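Local coordinates for protein cysteine hydrolase (Staphylococcus aureus, PDB 6KUA) that probably hydrolyses nicotinamide to nicotinic acid and ammonia, as a zinc-containing nicotinamidase of the isochorismatase-like cysteine hydrolase family, at residues L6-Y11 / E128-C133. Residues are numbered along the deposited sequence; the frame is centred on the assembly and turned at random.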
loop_
_atom_site.group_PDB
_atom_site.type_symbol
_atom_site.label_atom_id
_atom_site.label_comp_id
_atom_site.label_asym_id
_atom_site.label_seq_id
_atom_site.Cartn_x
_atom_site.Cartn_y
_atom_site.Cartn_z
ATOM N N LEU A 6 -15.548 9.485 11.681
ATOM C CA LEU A 6 -15.363 10.864 11.277
ATOM C C LEU A 6 -13.871 11.124 11.133
ATOM O O LEU A 6 -13.095 10.821 12.046
ATOM C CB LEU A 6 -15.986 11.808 12.311
ATOM C CG LEU A 6 -15.808 13.302 12.058
ATOM C CD1 LEU A 6 -16.583 13.732 10.830
ATOM C CD2 LEU A 6 -16.270 14.087 13.270
ATOM N N LEU A 7 -13.465 11.662 9.994
ATOM C CA LEU A 7 -12.072 12.034 9.762
ATOM C C LEU A 7 -11.985 13.552 9.735
ATOM O O LEU A 7 -12.572 14.189 8.851
ATOM C CB LEU A 7 -11.546 11.442 8.449
ATOM C CG LEU A 7 -11.738 9.941 8.220
ATOM C CD1 LEU A 7 -11.039 9.455 6.936
ATOM C CD2 LEU A 7 -11.266 9.133 9.426
ATOM N N VAL A 8 -11.257 14.122 10.693
ATOM C CA VAL A 8 -11.066 15.569 10.797
ATOM C C VAL A 8 -9.662 15.884 10.304
ATOM O O VAL A 8 -8.674 15.617 10.997
ATOM C CB VAL A 8 -11.281 16.077 12.225
ATOM C CG1 VAL A 8 -11.114 17.602 12.279
ATOM C CG2 VAL A 8 -12.658 15.648 12.711
ATOM N N VAL A 9 -9.575 16.456 9.107
ATOM C CA VAL A 9 -8.307 16.609 8.395
ATOM C C VAL A 9 -7.751 18.014 8.619
ATOM O O VAL A 9 -8.387 19.015 8.262
ATOM C CB VAL A 9 -8.480 16.313 6.897
ATOM C CG1 VAL A 9 -7.142 16.393 6.183
ATOM C CG2 VAL A 9 -9.099 14.927 6.708
ATOM N N ASP A 10 -6.566 18.067 9.240
ATOM C CA ASP A 10 -5.691 19.248 9.292
ATOM C C ASP A 10 -6.393 20.524 9.752
ATOM O O ASP A 10 -6.164 21.612 9.213
ATOM C CB ASP A 10 -5.014 19.467 7.940
ATOM C CG ASP A 10 -3.805 18.594 7.774
ATOM O OD1 ASP A 10 -2.942 18.608 8.681
ATOM O OD2 ASP A 10 -3.726 17.869 6.759
ATOM N N TYR A 11 -7.220 20.414 10.792
ATOM C CA TYR A 11 -7.923 21.589 11.307
ATOM C C TYR A 11 -7.102 22.277 12.400
ATOM O O TYR A 11 -7.522 22.410 13.547
ATOM C CB TYR A 11 -9.304 21.207 11.817
ATOM C CG TYR A 11 -10.215 22.400 11.827
ATOM C CD1 TYR A 11 -10.722 22.905 10.642
ATOM C CD2 TYR A 11 -10.520 23.058 13.013
ATOM C CE1 TYR A 11 -11.537 24.008 10.630
ATOM C CE2 TYR A 11 -11.333 24.175 13.018
ATOM C CZ TYR A 11 -11.839 24.643 11.822
ATOM O OH TYR A 11 -12.659 25.736 11.804
ATOM N N GLU A 128 -16.898 9.808 7.097
ATOM C CA GLU A 128 -17.291 11.183 6.823
ATOM C C GLU A 128 -16.054 12.057 6.961
ATOM O O GLU A 128 -15.322 11.943 7.947
ATOM C CB GLU A 128 -18.390 11.629 7.790
ATOM C CG GLU A 128 -18.954 12.996 7.506
ATOM C CD GLU A 128 -20.149 13.320 8.404
ATOM O OE1 GLU A 128 -20.955 12.405 8.713
ATOM O OE2 GLU A 128 -20.269 14.494 8.813
ATOM N N ILE A 129 -15.800 12.912 5.976
ATOM C CA ILE A 129 -14.554 13.663 5.940
ATOM C C ILE A 129 -14.843 15.151 6.034
ATOM O O ILE A 129 -15.561 15.706 5.197
ATOM C CB ILE A 129 -13.736 13.371 4.677
ATOM C CG1 ILE A 129 -13.574 11.874 4.476
ATOM C CG2 ILE A 129 -12.368 14.005 4.818
ATOM C CD1 ILE A 129 -12.889 11.541 3.142
ATOM N N VAL A 130 -14.225 15.807 7.012
ATOM C CA VAL A 130 -14.358 17.242 7.188
ATOM C C VAL A 130 -12.965 17.822 7.363
ATOM O O VAL A 130 -12.006 17.114 7.691
ATOM C CB VAL A 130 -15.259 17.593 8.389
ATOM C CG1 VAL A 130 -16.618 16.889 8.253
ATOM C CG2 VAL A 130 -14.574 17.217 9.714
ATOM N N GLY A 131 -12.855 19.129 7.146
ATOM C CA GLY A 131 -11.568 19.772 7.348
ATOM C C GLY A 131 -11.125 20.586 6.158
ATOM O O GLY A 131 -11.966 21.082 5.397
ATOM N N VAL A 132 -9.811 20.753 5.993
ATOM C CA VAL A 132 -9.244 21.621 4.967
ATOM C C VAL A 132 -8.007 20.947 4.386
ATOM O O VAL A 132 -7.425 20.059 5.005
ATOM C CB VAL A 132 -8.866 23.013 5.523
ATOM C CG1 VAL A 132 -10.091 23.736 6.095
ATOM C CG2 VAL A 132 -7.728 22.892 6.545
ATOM N N CYS A 133 -7.624 21.328 3.160
ATOM C CA CYS A 133 -8.446 22.034 2.184
ATOM C C CYS A 133 -9.196 21.034 1.330
ATOM O O CYS A 133 -8.714 19.918 1.127
ATOM C CB CYS A 133 -7.606 22.922 1.263
ATOM S SG CYS A 133 -6.687 24.181 2.084
#
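Leu7 and Val9 join their backbones to Glu128, Val130 and Val132, pairing strand 6-9 in parallel with strand 128-132. Leu7 N donates to Glu128 O at 2.8 Å, and Leu7 O accepts from Val130 N, both bonds being almost straight. Val9 N reaches Val130 O at a normal 2.9 Å, its approach 15° off the carbonyl plane; only the bond from Val132 N to Val9 O is longer, at 3.2 Å, and more tilted, by 25°. Val9 O also receives a CA-H...O contact from Gly131 CA, at 3.4 Å. Gly131, with no CB, lets its CA come this close, and adopts a positive phi in an extended conformation accessible chiefly to glycine.

Leu6, Val8, Glu128 and Val130 lie on one face of the sheet, where Leu6 and Glu128 touch Phe42 of helix 32-44. Leu6 has CG anti to its backbone N (chi1 177°), which brings CD1 close to Glu128 O and, with the side chains crossing at about a right angle, to Val130 CG1 at 4.1 Å; CD1 also meets CB and CG of Glu128, whose carboxylate forms a salt bridge with Arg38. Farther along, Val8 CG2 meets Val130 CG2 at 3.9 Å. On the other face, covered by helix 137-147, lie Leu7, Val9 and Ile129; Val9 CG2 touches Ile129 CG2 at 3.9 Å.

Beyond Val9, Asp10 O meets Val132 CG2 at 3.3 Å. The Asp10 carboxylate is held by a salt bridge to Lys104 and by Asp54 N. Such adjacent inner strands, ending near the zinc ion, are characteristic of the isochorismatase-like alpha/beta fold: as in relatives, Asp10, Lys104 and Cys137, at the N-terminal end of helix 137-147, probably form the catalytic triad, and the cis peptide between Val132 and Cys133 is consistent with the family's oxyanion hole.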